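Local coordinates for Lmo2125 protein (Listeria monocytogenes serovar 1/2a, PDB 5TU0) that binds maltose and, as a lipoprotein of the bacterial solute-binding protein 1 family, probably hands it to a membrane transporter for uptake, at residues T161-S166 against E350-A355; F165-L170 against S268-G273; Y176-E181 against P343-M348; K186-N191 against V379-V384; G194-I199 against T368-A373. The protein carries 2 engineered substitutions. One frame throughout, in Å; residues are numbered along the deposited sequence.

Contact 1: residues T161-S166 against E350-A355. With GLC (alpha-D-glucopyranose), chain B.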
# COMPACT_ATOMS: atom_id res chain seq x y z
N THR A 161 1.92 -6.93 14.57
CA THR A 161 0.81 -7.88 14.71
C THR A 161 -0.07 -7.84 13.45
O THR A 161 -0.84 -8.76 13.20
CB THR A 161 -0.09 -7.59 15.92
OG1 THR A 161 -0.50 -6.22 15.92
CG2 THR A 161 0.65 -7.89 17.21
N ASP A 162 0.04 -6.74 12.70
CA ASP A 162 -0.72 -6.53 11.47
C ASP A 162 0.14 -7.05 10.30
O ASP A 162 1.22 -6.50 10.01
CB ASP A 162 -1.04 -5.04 11.34
CG ASP A 162 -2.01 -4.73 10.19
OD1 ASP A 162 -1.96 -5.40 9.15
OD2 ASP A 162 -2.77 -3.75 10.33
N PHE A 163 -0.32 -8.10 9.64
CA PHE A 163 0.42 -8.68 8.52
C PHE A 163 0.72 -7.68 7.42
O PHE A 163 1.72 -7.80 6.74
CB PHE A 163 -0.33 -9.88 7.96
CG PHE A 163 0.38 -10.56 6.85
CD1 PHE A 163 1.58 -11.20 7.07
CD2 PHE A 163 -0.20 -10.63 5.57
CE1 PHE A 163 2.23 -11.85 6.04
CE2 PHE A 163 0.46 -11.28 4.55
CZ PHE A 163 1.67 -11.90 4.79
N TYR A 164 -0.14 -6.68 7.23
CA TYR A 164 0.16 -5.66 6.23
C TYR A 164 1.51 -4.97 6.51
O TYR A 164 2.27 -4.63 5.59
CB TYR A 164 -0.97 -4.63 6.12
CG TYR A 164 -0.70 -3.61 5.05
CD1 TYR A 164 -0.98 -3.88 3.71
CD2 TYR A 164 -0.12 -2.39 5.37
CE1 TYR A 164 -0.71 -2.94 2.73
CE2 TYR A 164 0.16 -1.46 4.40
CZ TYR A 164 -0.14 -1.74 3.09
OH TYR A 164 0.15 -0.79 2.14
N PHE A 165 1.80 -4.75 7.79
CA PHE A 165 3.05 -4.15 8.23
C PHE A 165 4.22 -5.13 8.29
O PHE A 165 5.32 -4.83 7.81
CB PHE A 165 2.86 -3.48 9.60
CG PHE A 165 2.08 -2.20 9.52
CD1 PHE A 165 0.71 -2.22 9.41
CD2 PHE A 165 2.73 -0.98 9.57
CE1 PHE A 165 -0.02 -1.05 9.32
CE2 PHE A 165 2.01 0.21 9.49
CZ PHE A 165 0.64 0.18 9.37
N SER A 166 3.99 -6.31 8.86
CA SER A 166 5.06 -7.28 9.01
C SER A 166 5.45 -8.04 7.76
O SER A 166 6.54 -8.63 7.73
CB SER A 166 4.73 -8.28 10.12
OG SER A 166 3.61 -9.06 9.77
N GLU A 350 -8.04 -15.31 1.82
CA GLU A 350 -7.84 -16.32 2.86
C GLU A 350 -6.54 -16.11 3.64
O GLU A 350 -6.38 -16.63 4.73
CB GLU A 350 -7.89 -17.72 2.25
CG GLU A 350 -9.15 -17.93 1.41
CD GLU A 350 -10.42 -17.59 2.17
OE1 GLU A 350 -10.56 -18.03 3.33
OE2 GLU A 350 -11.26 -16.86 1.61
N VAL A 351 -5.63 -15.33 3.09
CA VAL A 351 -4.37 -15.07 3.77
C VAL A 351 -4.51 -14.26 5.07
O VAL A 351 -3.86 -14.57 6.06
CB VAL A 351 -3.38 -14.39 2.80
CG1 VAL A 351 -2.08 -13.98 3.51
CG2 VAL A 351 -3.07 -15.32 1.64
N TRP A 352 -5.40 -13.27 5.06
CA TRP A 352 -5.55 -12.33 6.22
C TRP A 352 -5.82 -12.94 7.60
O TRP A 352 -5.05 -12.69 8.53
CB TRP A 352 -6.57 -11.24 5.88
CG TRP A 352 -6.17 -10.49 4.66
CD1 TRP A 352 -6.76 -10.53 3.43
CD2 TRP A 352 -5.03 -9.62 4.53
NE1 TRP A 352 -6.08 -9.73 2.55
CE2 TRP A 352 -5.01 -9.16 3.20
CE3 TRP A 352 -4.03 -9.18 5.42
CZ2 TRP A 352 -4.04 -8.28 2.73
CZ3 TRP A 352 -3.06 -8.30 4.95
CH2 TRP A 352 -3.07 -7.86 3.61
N THR A 353 -6.86 -13.75 7.74
CA THR A 353 -7.16 -14.36 9.04
C THR A 353 -6.06 -15.33 9.48
O THR A 353 -5.67 -15.34 10.66
CB THR A 353 -8.54 -15.04 9.05
OG1 THR A 353 -8.64 -15.96 7.96
CG2 THR A 353 -9.62 -14.00 8.91
N GLY A 354 -5.54 -16.11 8.53
CA GLY A 354 -4.45 -17.04 8.82
C GLY A 354 -3.17 -16.32 9.23
O GLY A 354 -2.46 -16.77 10.16
N ALA A 355 -2.86 -15.22 8.55
CA ALA A 355 -1.66 -14.44 8.85
C ALA A 355 -1.72 -13.76 10.24
O ALA A 355 -0.67 -13.57 10.87
CB ALA A 355 -1.36 -13.44 7.75
C1 GLC B . -3.72 0.67 3.64
C2 GLC B . -3.72 -0.09 2.31
C3 GLC B . -4.71 -1.25 2.34
C4 GLC B . -4.42 -2.14 3.55
C5 GLC B . -4.49 -1.30 4.83
C6 GLC B . -4.21 -2.15 6.06
O2 GLC B . -4.06 0.80 1.24
O3 GLC B . -4.59 -2.01 1.13
O4 GLC B . -5.36 -3.22 3.61
O5 GLC B . -3.54 -0.23 4.74
O6 GLC B . -3.93 -1.32 7.20
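F163 sends its ring across to helix 348-363, where A355 receives it closely. The CB of A355 lies over one face of the F163 ring, 3.8 Å from its centroid and 23° off the normal, a CH-pi contact. The methyl is displaced toward the root of the ring: F163 CG, anti to the backbone N (chi1 -178°), is the ring atom nearest A355 CB, at 3.5 Å. Alanine suits this place because a single methyl lets the helix come right up to the aromatic face. Farther out on the ring, F163 CE2 meets V351 CG1 obliquely at 3.9 Å.

Y164, the next residue, belongs to the glycan pocket of this solute-binding protein, the maltose site. The glucose lies over one face of its ring, with Y164 CD1 3.9 Å from C4 of the sugar, an aromatic platform such as carbohydrate-binding proteins commonly use against the C-H groups of a sugar. D162 occupies the N-cap of helix 163-172: its OD1 accepts a bond from Y164 N at 2.9 Å, while OD2 makes a salt bridge with K159.

The looser side is that of W352, which is partly exposed. F163 turns an edge toward the indole face in an offset edge-to-face pair, planes at 72°, and the nearest atoms are F163 CD2 and W352 CZ3 at 3.7 Å. The rim of the indole also comes beside the first helical turn, with W352 CZ3 4.0 Å from Y164 N. Toward the tyrosine side chain the approach is wider still, W352 CZ3 standing 4.4 Å from Y164 CB.

Contact 2: residues F165-L170 against S268-G273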
# COMPACT_ATOMS: atom_id res chain seq x y z
N PHE A 165 1.80 -4.75 7.79
CA PHE A 165 3.05 -4.15 8.23
C PHE A 165 4.22 -5.13 8.29
O PHE A 165 5.32 -4.83 7.81
CB PHE A 165 2.86 -3.48 9.60
CG PHE A 165 2.08 -2.20 9.52
CD1 PHE A 165 0.71 -2.22 9.41
CD2 PHE A 165 2.73 -0.98 9.57
CE1 PHE A 165 -0.02 -1.05 9.32
CE2 PHE A 165 2.01 0.21 9.49
CZ PHE A 165 0.64 0.18 9.37
N SER A 166 3.99 -6.31 8.86
CA SER A 166 5.06 -7.28 9.01
C SER A 166 5.45 -8.04 7.76
O SER A 166 6.54 -8.63 7.73
CB SER A 166 4.73 -8.28 10.12
OG SER A 166 3.61 -9.06 9.77
N TYR A 167 4.59 -8.06 6.74
CA TYR A 167 4.91 -8.81 5.52
C TYR A 167 6.28 -8.50 4.95
O TYR A 167 7.04 -9.42 4.63
CB TYR A 167 3.86 -8.65 4.42
CG TYR A 167 4.31 -9.34 3.17
CD1 TYR A 167 4.42 -10.73 3.13
CD2 TYR A 167 4.68 -8.63 2.04
CE1 TYR A 167 4.85 -11.38 2.00
CE2 TYR A 167 5.12 -9.29 0.90
CZ TYR A 167 5.19 -10.66 0.89
OH TYR A 167 5.63 -11.33 -0.22
N GLY A 168 6.62 -7.22 4.85
CA GLY A 168 7.90 -6.82 4.32
C GLY A 168 9.12 -7.31 5.08
O GLY A 168 10.20 -7.41 4.52
N LEU A 169 8.93 -7.66 6.35
CA LEU A 169 10.00 -8.21 7.15
C LEU A 169 10.21 -9.67 6.73
O LEU A 169 11.32 -10.11 6.47
CB LEU A 169 9.62 -8.15 8.65
CG LEU A 169 10.52 -8.86 9.65
CD1 LEU A 169 11.93 -8.30 9.61
CD2 LEU A 169 9.92 -8.78 11.05
N LEU A 170 9.12 -10.42 6.67
CA LEU A 170 9.19 -11.83 6.26
C LEU A 170 9.73 -11.92 4.81
O LEU A 170 10.57 -12.76 4.49
CB LEU A 170 7.82 -12.51 6.37
CG LEU A 170 7.38 -12.99 7.75
CD1 LEU A 170 7.40 -11.90 8.81
CD2 LEU A 170 6.01 -13.65 7.62
N SER A 268 10.87 -5.46 2.36
CA SER A 268 10.14 -5.60 1.10
C SER A 268 8.63 -5.55 1.29
O SER A 268 7.94 -6.56 1.15
CB SER A 268 10.56 -6.91 0.45
OG SER A 268 11.96 -6.93 0.26
N PRO A 269 8.10 -4.35 1.58
CA PRO A 269 6.68 -4.21 1.86
C PRO A 269 5.80 -4.35 0.63
O PRO A 269 6.33 -4.44 -0.46
CB PRO A 269 6.59 -2.79 2.40
CG PRO A 269 7.64 -2.06 1.64
CD PRO A 269 8.76 -3.04 1.50
N PHE A 270 4.48 -4.39 0.81
CA PHE A 270 3.56 -4.43 -0.33
C PHE A 270 3.65 -3.10 -1.11
O PHE A 270 3.74 -2.03 -0.51
CB PHE A 270 2.11 -4.64 0.09
CG PHE A 270 1.82 -6.02 0.62
CD1 PHE A 270 2.03 -7.14 -0.18
CD2 PHE A 270 1.32 -6.21 1.90
CE1 PHE A 270 1.76 -8.41 0.30
CE2 PHE A 270 1.05 -7.48 2.38
CZ PHE A 270 1.27 -8.58 1.58
N ALA A 271 3.64 -3.20 -2.44
CA ALA A 271 3.65 -2.03 -3.32
C ALA A 271 2.18 -1.66 -3.55
O ALA A 271 1.49 -2.32 -4.33
CB ALA A 271 4.31 -2.38 -4.65
N GLY A 272 1.71 -0.61 -2.89
CA GLY A 272 0.32 -0.19 -2.99
C GLY A 272 0.16 0.98 -3.95
O GLY A 272 1.12 1.40 -4.63
N GLY A 273 -1.05 1.49 -4.00
CA GLY A 273 -1.35 2.62 -4.87
C GLY A 273 -2.72 2.53 -5.49
O GLY A 273 -3.54 1.72 -5.06
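Y167 lays its ring on that of F270 in an offset (parallel-displaced) stack, the planes only 7° apart and the centroids of the two rings 4.3 Å from each other. Its CG is anti to the backbone N (chi1 175°), leading from helix 163-172 toward the loop; two conformers of this tyrosine were modelled, and the stack belongs to the one described. The rim atoms do the touching: Y167 CD2 is 3.4 Å from F270 CE1.

One residue on, G168 brings backbone against backbone. Having no beta carbon, it lets its CA come within 3.8 Å of P269 CA and 3.2 Å of S268 O, the latter a CA-H...O contact. Its carbonyl O then accepts from S268 N at 3.0 Å, nearly straight at 175°. The helix is kinked here. L169 and L170 turn to helix 193-208 instead.

The second segment leads into strand 272-278 of the mixed sheet, and backbone bonds of P269 and A271 to Q340 brace it. The chemistry is therefore of two kinds, a directional backbone bond between helix and loop, consistent with a fixed spacing, and ring stacking that fills the buried side, close to the bound maltose.

Contact 3: residues Y176-E181 against P343-M348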
# COMPACT_ATOMS: atom_id res chain seq x y z
N TYR A 176 7.31 -15.22 1.10
CA TYR A 176 6.40 -14.71 0.07
C TYR A 176 5.00 -15.24 0.37
O TYR A 176 4.85 -16.23 1.08
CB TYR A 176 6.86 -15.11 -1.35
CG TYR A 176 6.98 -16.61 -1.57
CD1 TYR A 176 5.91 -17.36 -2.03
CD2 TYR A 176 8.18 -17.29 -1.31
CE1 TYR A 176 6.01 -18.72 -2.23
CE2 TYR A 176 8.29 -18.65 -1.49
CZ TYR A 176 7.20 -19.36 -1.96
OH TYR A 176 7.28 -20.71 -2.15
N VAL A 177 3.98 -14.57 -0.16
CA VAL A 177 2.61 -15.03 0.04
C VAL A 177 2.31 -16.22 -0.89
O VAL A 177 2.12 -17.34 -0.42
CB VAL A 177 1.59 -13.91 -0.21
CG1 VAL A 177 0.18 -14.45 -0.03
CG2 VAL A 177 1.86 -12.73 0.73
N PHE A 178 2.25 -15.96 -2.20
CA PHE A 178 2.02 -16.99 -3.22
C PHE A 178 3.18 -17.04 -4.23
O PHE A 178 3.70 -16.02 -4.65
CB PHE A 178 0.71 -16.74 -3.99
CG PHE A 178 -0.53 -16.74 -3.15
CD1 PHE A 178 -0.79 -17.77 -2.23
CD2 PHE A 178 -1.50 -15.76 -3.32
CE1 PHE A 178 -1.96 -17.78 -1.49
CE2 PHE A 178 -2.67 -15.77 -2.56
CZ PHE A 178 -2.89 -16.77 -1.66
N GLY A 179 3.56 -18.25 -4.63
CA GLY A 179 4.63 -18.46 -5.62
C GLY A 179 4.24 -17.98 -7.02
O GLY A 179 3.12 -17.50 -7.23
N ASP A 180 5.16 -18.13 -7.97
CA ASP A 180 4.99 -17.65 -9.35
C ASP A 180 4.57 -16.17 -9.34
O ASP A 180 3.55 -15.79 -9.93
CB ASP A 180 3.99 -18.52 -10.14
CG ASP A 180 4.44 -19.97 -10.26
OD1 ASP A 180 5.61 -20.29 -9.94
OD2 ASP A 180 3.61 -20.81 -10.70
N GLU A 181 5.35 -15.35 -8.64
CA GLU A 181 5.11 -13.91 -8.52
C GLU A 181 3.69 -13.54 -8.06
O GLU A 181 3.07 -12.60 -8.58
CB GLU A 181 5.49 -13.16 -9.81
CG GLU A 181 6.98 -13.23 -10.14
CD GLU A 181 7.37 -12.48 -11.42
OE1 GLU A 181 6.53 -11.73 -11.99
OE2 GLU A 181 8.53 -12.64 -11.85
N PRO A 343 -0.62 -9.94 -3.95
CA PRO A 343 -1.38 -10.75 -4.92
C PRO A 343 -2.79 -10.22 -5.08
O PRO A 343 -3.42 -9.81 -4.09
CB PRO A 343 -1.41 -12.14 -4.25
CG PRO A 343 -0.19 -12.17 -3.39
CD PRO A 343 -0.03 -10.77 -2.88
N ASN A 344 -3.29 -10.18 -6.33
CA ASN A 344 -4.63 -9.67 -6.62
C ASN A 344 -5.62 -10.78 -6.99
O ASN A 344 -6.75 -10.52 -7.38
CB ASN A 344 -4.57 -8.57 -7.69
CG ASN A 344 -4.08 -9.07 -9.03
OD1 ASN A 344 -3.85 -10.27 -9.24
ND2 ASN A 344 -3.88 -8.15 -9.95
N ILE A 345 -5.18 -12.04 -6.86
CA ILE A 345 -6.03 -13.18 -7.12
C ILE A 345 -7.00 -13.36 -5.93
O ILE A 345 -6.69 -12.95 -4.80
CB ILE A 345 -5.21 -14.47 -7.40
CG1 ILE A 345 -4.36 -14.89 -6.21
CG2 ILE A 345 -4.35 -14.26 -8.65
CD1 ILE A 345 -3.70 -16.25 -6.39
N PRO A 346 -8.16 -13.98 -6.18
CA PRO A 346 -9.19 -14.14 -5.14
C PRO A 346 -8.73 -14.79 -3.85
O PRO A 346 -9.16 -14.37 -2.76
CB PRO A 346 -10.22 -15.05 -5.83
CG PRO A 346 -10.07 -14.75 -7.26
CD PRO A 346 -8.59 -14.61 -7.45
N GLU A 347 -7.85 -15.78 -3.96
CA GLU A 347 -7.38 -16.54 -2.80
C GLU A 347 -6.66 -15.69 -1.74
O GLU A 347 -6.42 -16.16 -0.64
CB GLU A 347 -6.50 -17.72 -3.23
CG GLU A 347 -7.21 -18.83 -4.03
CD GLU A 347 -7.38 -18.59 -5.52
OE1 GLU A 347 -7.10 -17.47 -6.04
OE2 GLU A 347 -7.81 -19.56 -6.19
N MET A 348 -6.28 -14.46 -2.09
CA MET A 348 -5.61 -13.55 -1.14
C MET A 348 -6.53 -13.28 0.05
O MET A 348 -6.07 -13.03 1.17
CB MET A 348 -5.22 -12.23 -1.83
CG MET A 348 -4.41 -11.29 -0.96
SD MET A 348 -2.81 -11.97 -0.49
CE MET A 348 -2.42 -10.94 0.95
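F178 pushes its ring into the bend of the chain at 343-348, which ends in a type I beta turn from I345 to M348; M348 makes a Met-aromatic contact with the ring. P343 CB meets the ring edge, 3.7 Å from F178 CD2, and I345 CD1 approaches the same CD2 obliquely at 3.8 Å. At the far end of the ring, E347 O lies near the ring plane, 3.7 Å from F178 CZ, where the polarised rim hydrogens of an aromatic ring suit a carbonyl oxygen. M348 SD stands 5.3 Å from the F178 centroid, oblique to the ring at 49° off its normal.

V177, just before, backs this arrangement: its CG1 sits over the centre of the F178 ring while its CB packs on P343 CG. The compact, puckered ring of P343 and the branched V177 and I345 fit closely round the rigid phenyl.

Further out, the turn is closed by M348 N bonding to I345 O at 3.1 Å, consistent with the E347-M348 peptide being kept at the ring edge. Backbone bonds from V177 to G189 and from G179 to D187 fix the other segment, and V351 of helix 348-363 touches both V177 and F178. M348, bent at chi2 (63°), brings its SD to 3.9 Å from V177 CG1.

Contact 4: residues K186-N191 against V379-V384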
# COMPACT_ATOMS: atom_id res chain seq x y z
N LYS A 186 -1.46 -22.37 -4.61
CA LYS A 186 -1.11 -23.68 -4.04
C LYS A 186 0.35 -23.70 -3.57
O LYS A 186 0.83 -24.73 -3.09
CB LYS A 186 -1.35 -24.82 -5.05
CG LYS A 186 -2.67 -24.76 -5.81
CD LYS A 186 -3.92 -24.62 -4.95
CE LYS A 186 -4.24 -25.88 -4.16
NZ LYS A 186 -5.59 -25.78 -3.52
N ASP A 187 1.05 -22.58 -3.74
CA ASP A 187 2.43 -22.44 -3.29
C ASP A 187 2.50 -21.26 -2.31
O ASP A 187 2.69 -20.11 -2.73
CB ASP A 187 3.37 -22.23 -4.50
CG ASP A 187 4.83 -21.97 -4.08
OD1 ASP A 187 5.16 -22.04 -2.87
OD2 ASP A 187 5.66 -21.68 -4.98
N ILE A 188 2.34 -21.56 -1.02
CA ILE A 188 2.38 -20.54 0.04
C ILE A 188 3.76 -20.49 0.68
O ILE A 188 4.28 -21.52 1.14
CB ILE A 188 1.28 -20.78 1.08
CG1 ILE A 188 -0.08 -20.66 0.40
CG2 ILE A 188 1.38 -19.80 2.25
CD1 ILE A 188 -1.24 -21.17 1.22
N GLY A 189 4.35 -19.29 0.70
CA GLY A 189 5.69 -19.08 1.21
C GLY A 189 5.81 -18.51 2.62
O GLY A 189 6.90 -18.18 3.05
N LEU A 190 4.70 -18.43 3.34
CA LEU A 190 4.68 -17.84 4.71
C LEU A 190 5.22 -18.73 5.81
O LEU A 190 5.35 -18.28 6.96
CB LEU A 190 3.28 -17.35 5.05
CG LEU A 190 2.74 -16.27 4.11
CD1 LEU A 190 1.30 -15.92 4.47
CD2 LEU A 190 3.61 -15.02 4.08
N ASN A 191 5.56 -19.97 5.49
CA ASN A 191 6.18 -20.86 6.47
C ASN A 191 7.50 -21.42 5.94
O ASN A 191 7.99 -22.43 6.45
CB ASN A 191 5.23 -21.99 6.89
CG ASN A 191 4.88 -22.91 5.74
OD1 ASN A 191 4.91 -22.52 4.59
ND2 ASN A 191 4.54 -24.14 6.07
N VAL A 379 -4.12 -23.54 7.92
CA VAL A 379 -5.44 -22.89 7.95
C VAL A 379 -5.74 -22.25 6.59
O VAL A 379 -6.83 -22.42 6.03
CB VAL A 379 -5.53 -21.82 9.07
CG1 VAL A 379 -6.77 -20.94 8.92
CG2 VAL A 379 -5.51 -22.46 10.44
N ILE A 380 -4.76 -21.53 6.06
CA ILE A 380 -4.94 -20.83 4.79
C ILE A 380 -5.18 -21.84 3.64
O ILE A 380 -6.13 -21.68 2.87
CB ILE A 380 -3.72 -19.93 4.50
CG1 ILE A 380 -3.59 -18.84 5.59
CG2 ILE A 380 -3.84 -19.29 3.13
CD1 ILE A 380 -2.30 -18.06 5.51
N GLU A 381 -4.32 -22.85 3.56
CA GLU A 381 -4.39 -23.92 2.55
C GLU A 381 -5.73 -24.60 2.52
O GLU A 381 -6.30 -24.85 1.44
CB GLU A 381 -3.35 -25.01 2.83
CG GLU A 381 -1.93 -24.62 2.52
CD GLU A 381 -0.94 -25.72 2.87
OE1 GLU A 381 -1.26 -26.64 3.66
OE2 GLU A 381 0.18 -25.64 2.35
N ASP A 382 -6.23 -24.92 3.71
CA ASP A 382 -7.51 -25.60 3.83
C ASP A 382 -8.63 -24.70 3.38
O ASP A 382 -9.53 -25.15 2.68
CB ASP A 382 -7.72 -26.16 5.25
CG ASP A 382 -6.81 -27.35 5.56
OD1 ASP A 382 -6.11 -27.84 4.64
OD2 ASP A 382 -6.79 -27.83 6.72
N ASN A 383 -8.59 -23.42 3.75
CA ASN A 383 -9.61 -22.46 3.28
C ASN A 383 -9.57 -22.27 1.76
O ASN A 383 -10.62 -22.18 1.13
CB ASN A 383 -9.48 -21.12 3.98
CG ASN A 383 -10.05 -21.14 5.38
OD1 ASN A 383 -11.00 -21.88 5.66
ND2 ASN A 383 -9.50 -20.32 6.26
N VAL A 384 -8.37 -22.22 1.19
CA VAL A 384 -8.22 -22.09 -0.26
C VAL A 384 -8.87 -23.29 -0.98
O VAL A 384 -9.65 -23.11 -1.93
CB VAL A 384 -6.73 -21.92 -0.67
CG1 VAL A 384 -6.53 -22.10 -2.17
CG2 VAL A 384 -6.19 -20.57 -0.23
O HOH W 1 -4.82 -25.18 -1.14
O HOH W 2 -8.43 -24.32 -4.51
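K186 reaches V384 with its tip alone. Its CB points away from segment 379-384 of helix 369-387, and CG stands anti to the carbonyl carbon. Bends at chi2 (-52°) and chi3 (-70°) then turn CD and CE back, none of these carbons coming close to the other segment, until NZ arrives 4.0 Å from V384 CG1. There the ammonium donates to a water at 2.6 Å from NZ, which in turn donates to E381 O, 3.0 Å away. A second water near V384 O receives a weak bond from NZ. A long, flexible lysine suits this exposed rim, and the carbonyls of the closing turns of helix 369-387 may favour its charge.

That helix is the last of the chain. Strand 187-189, bonded through its backbone to V177 and G179, lies against its side. I188 CB is aimed at the helix, and CD1 makes the apolar contacts, 3.7 Å from I380 CG2 and 3.8 Å from E381 CG. E381, an exposed residue, thus meets I188 through CG of its aliphatic stem. Deeper in, L190 CD1 lies 4.3 Å from I380 CD1, and L190 also packs on V351 and L358 of helix 348-363.

Contact 5: residues G194-I199 against T368-A373. Engineered in segment 368-373: P371 (natural residue Gln).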
# COMPACT_ATOMS: atom_id res chain seq x y z
N GLY A 194 12.89 -18.56 5.22
CA GLY A 194 12.96 -17.11 5.27
C GLY A 194 11.89 -16.48 6.12
O GLY A 194 12.20 -15.67 7.03
N SER A 195 10.63 -16.85 5.87
CA SER A 195 9.52 -16.29 6.67
C SER A 195 9.73 -16.56 8.17
O SER A 195 9.50 -15.69 9.00
CB SER A 195 8.16 -16.88 6.27
OG SER A 195 7.73 -16.43 5.01
N VAL A 196 10.16 -17.77 8.50
CA VAL A 196 10.35 -18.12 9.90
C VAL A 196 11.48 -17.29 10.51
O VAL A 196 11.39 -16.89 11.68
CB VAL A 196 10.51 -19.64 10.10
CG1 VAL A 196 10.86 -19.96 11.54
CG2 VAL A 196 9.21 -20.33 9.70
N GLU A 197 12.53 -17.00 9.74
CA GLU A 197 13.59 -16.10 10.23
C GLU A 197 13.00 -14.72 10.56
O GLU A 197 13.35 -14.11 11.57
CB GLU A 197 14.72 -15.92 9.23
CG GLU A 197 15.82 -16.96 9.25
CD GLU A 197 16.85 -16.66 8.15
OE1 GLU A 197 16.60 -17.03 6.97
OE2 GLU A 197 17.89 -16.04 8.48
N GLY A 198 12.12 -14.25 9.69
CA GLY A 198 11.46 -12.95 9.89
C GLY A 198 10.57 -12.95 11.13
O GLY A 198 10.60 -11.99 11.93
N ILE A 199 9.79 -14.03 11.29
CA ILE A 199 8.91 -14.16 12.42
C ILE A 199 9.76 -14.18 13.70
O ILE A 199 9.40 -13.52 14.68
CB ILE A 199 8.02 -15.42 12.33
CG1 ILE A 199 7.11 -15.34 11.09
CG2 ILE A 199 7.16 -15.53 13.58
CD1 ILE A 199 6.40 -16.64 10.80
N THR A 368 6.26 -21.28 19.31
CA THR A 368 7.53 -20.85 18.73
C THR A 368 7.24 -20.48 17.27
O THR A 368 6.18 -20.85 16.73
CB THR A 368 8.62 -21.92 18.86
OG1 THR A 368 8.15 -23.15 18.32
CG2 THR A 368 8.97 -22.11 20.33
N PRO A 369 8.14 -19.72 16.62
CA PRO A 369 7.89 -19.25 15.25
C PRO A 369 7.57 -20.30 14.18
O PRO A 369 6.68 -20.07 13.35
CB PRO A 369 9.19 -18.49 14.92
CG PRO A 369 9.61 -17.94 16.24
CD PRO A 369 9.33 -19.07 17.20
N GLN A 370 8.27 -21.44 14.19
CA GLN A 370 8.03 -22.49 13.17
C GLN A 370 6.58 -23.07 13.19
O GLN A 370 5.90 -23.05 12.16
CB GLN A 370 9.09 -23.61 13.27
CG GLN A 370 9.02 -24.64 12.17
CD GLN A 370 9.48 -24.11 10.83
OE1 GLN A 370 10.54 -23.51 10.73
NE2 GLN A 370 8.70 -24.35 9.79
N PRO A 371 6.11 -23.60 14.35
CA PRO A 371 4.72 -24.10 14.39
C PRO A 371 3.69 -23.00 14.24
O PRO A 371 2.60 -23.26 13.74
CB PRO A 371 4.60 -24.75 15.77
CG PRO A 371 5.73 -24.20 16.57
CD PRO A 371 6.83 -23.91 15.60
N SER A 372 4.01 -21.79 14.67
CA SER A 372 3.08 -20.67 14.50
C SER A 372 2.81 -20.49 12.99
O SER A 372 1.65 -20.33 12.58
CB SER A 372 3.66 -19.40 15.09
OG SER A 372 2.72 -18.33 15.03
N ALA A 373 3.87 -20.52 12.21
CA ALA A 373 3.79 -20.35 10.76
C ALA A 373 3.18 -21.57 10.09
O ALA A 373 2.33 -21.43 9.21
CB ALA A 373 5.16 -20.05 10.19
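V196 and I199, three residues apart on one face of helix 193-208, pack on P369 and A373, four apart at the start of helix 369-387. These apolar contacts carry the interface. The proline CB lies between both partners, P369 CB being 3.8 Å from I199 CG2 and 4.0 Å from V196 CG1, and the side chains of I199 and P369 run alongside one another in opposite senses. The methyl of A373 is touched from the same two residues: A373 CB is 3.7 Å from I199 CD1 and 4.1 Å from V196 CG2. Beta-branched side chains give a compact, stiff surface, alanine admits them closely, and proline suits the first helical turn, where no backbone N-H is needed for an i to i-4 bond.

A second kind of contact sets an amide against a methyl. Q370 leaves the backbone pointing away from the other helix, CG anti to N, but the bend at chi2 (72°) brings CD back, and OE1 then lies 3.6 Å from V196 CG2, the two side chains crossing at about a right angle. Its NE2 is engaged by D374 OD2, which steadies the amide.

No hydrogen bond joins the segments, and the buried hydroxyls within them are satisfied by backbone carbonyls: S195 OG bonds to G189 O and S372 OG to L358 O. L358 and A362 of helix 348-363 also lie against I199.

The axes of the short segments 194-199 and 369-373 approach to 9.3 Å, their N-to-C directions 119° apart: steep helix-on-helix packing, apolar within and polar at its rim, on the outer side of a solute-binding fold.

In the fold
From the N terminus, contacts 1 and 2 both start on helix 163-172; contact 2 closes the shorter loop, to the entry of strand 272-278, and contact 1 the longer, to helix 348-363. Contact 3 begins and ends within contact 1, joining the chain after helix 163-172 to the loop before helix 348-363. Contacts 4 and 5, which share the last helix 369-387, cross contact 1, with contact 5 lying inside the span of contact 4. Contact 2 crosses contacts 3, 4 and 5, and contact 3 crosses 4 and 5. Together they tie the helix at the sugar, through 348-363, to the C-terminal helix; L190 bridges contacts 4 and 1 by packing on F163.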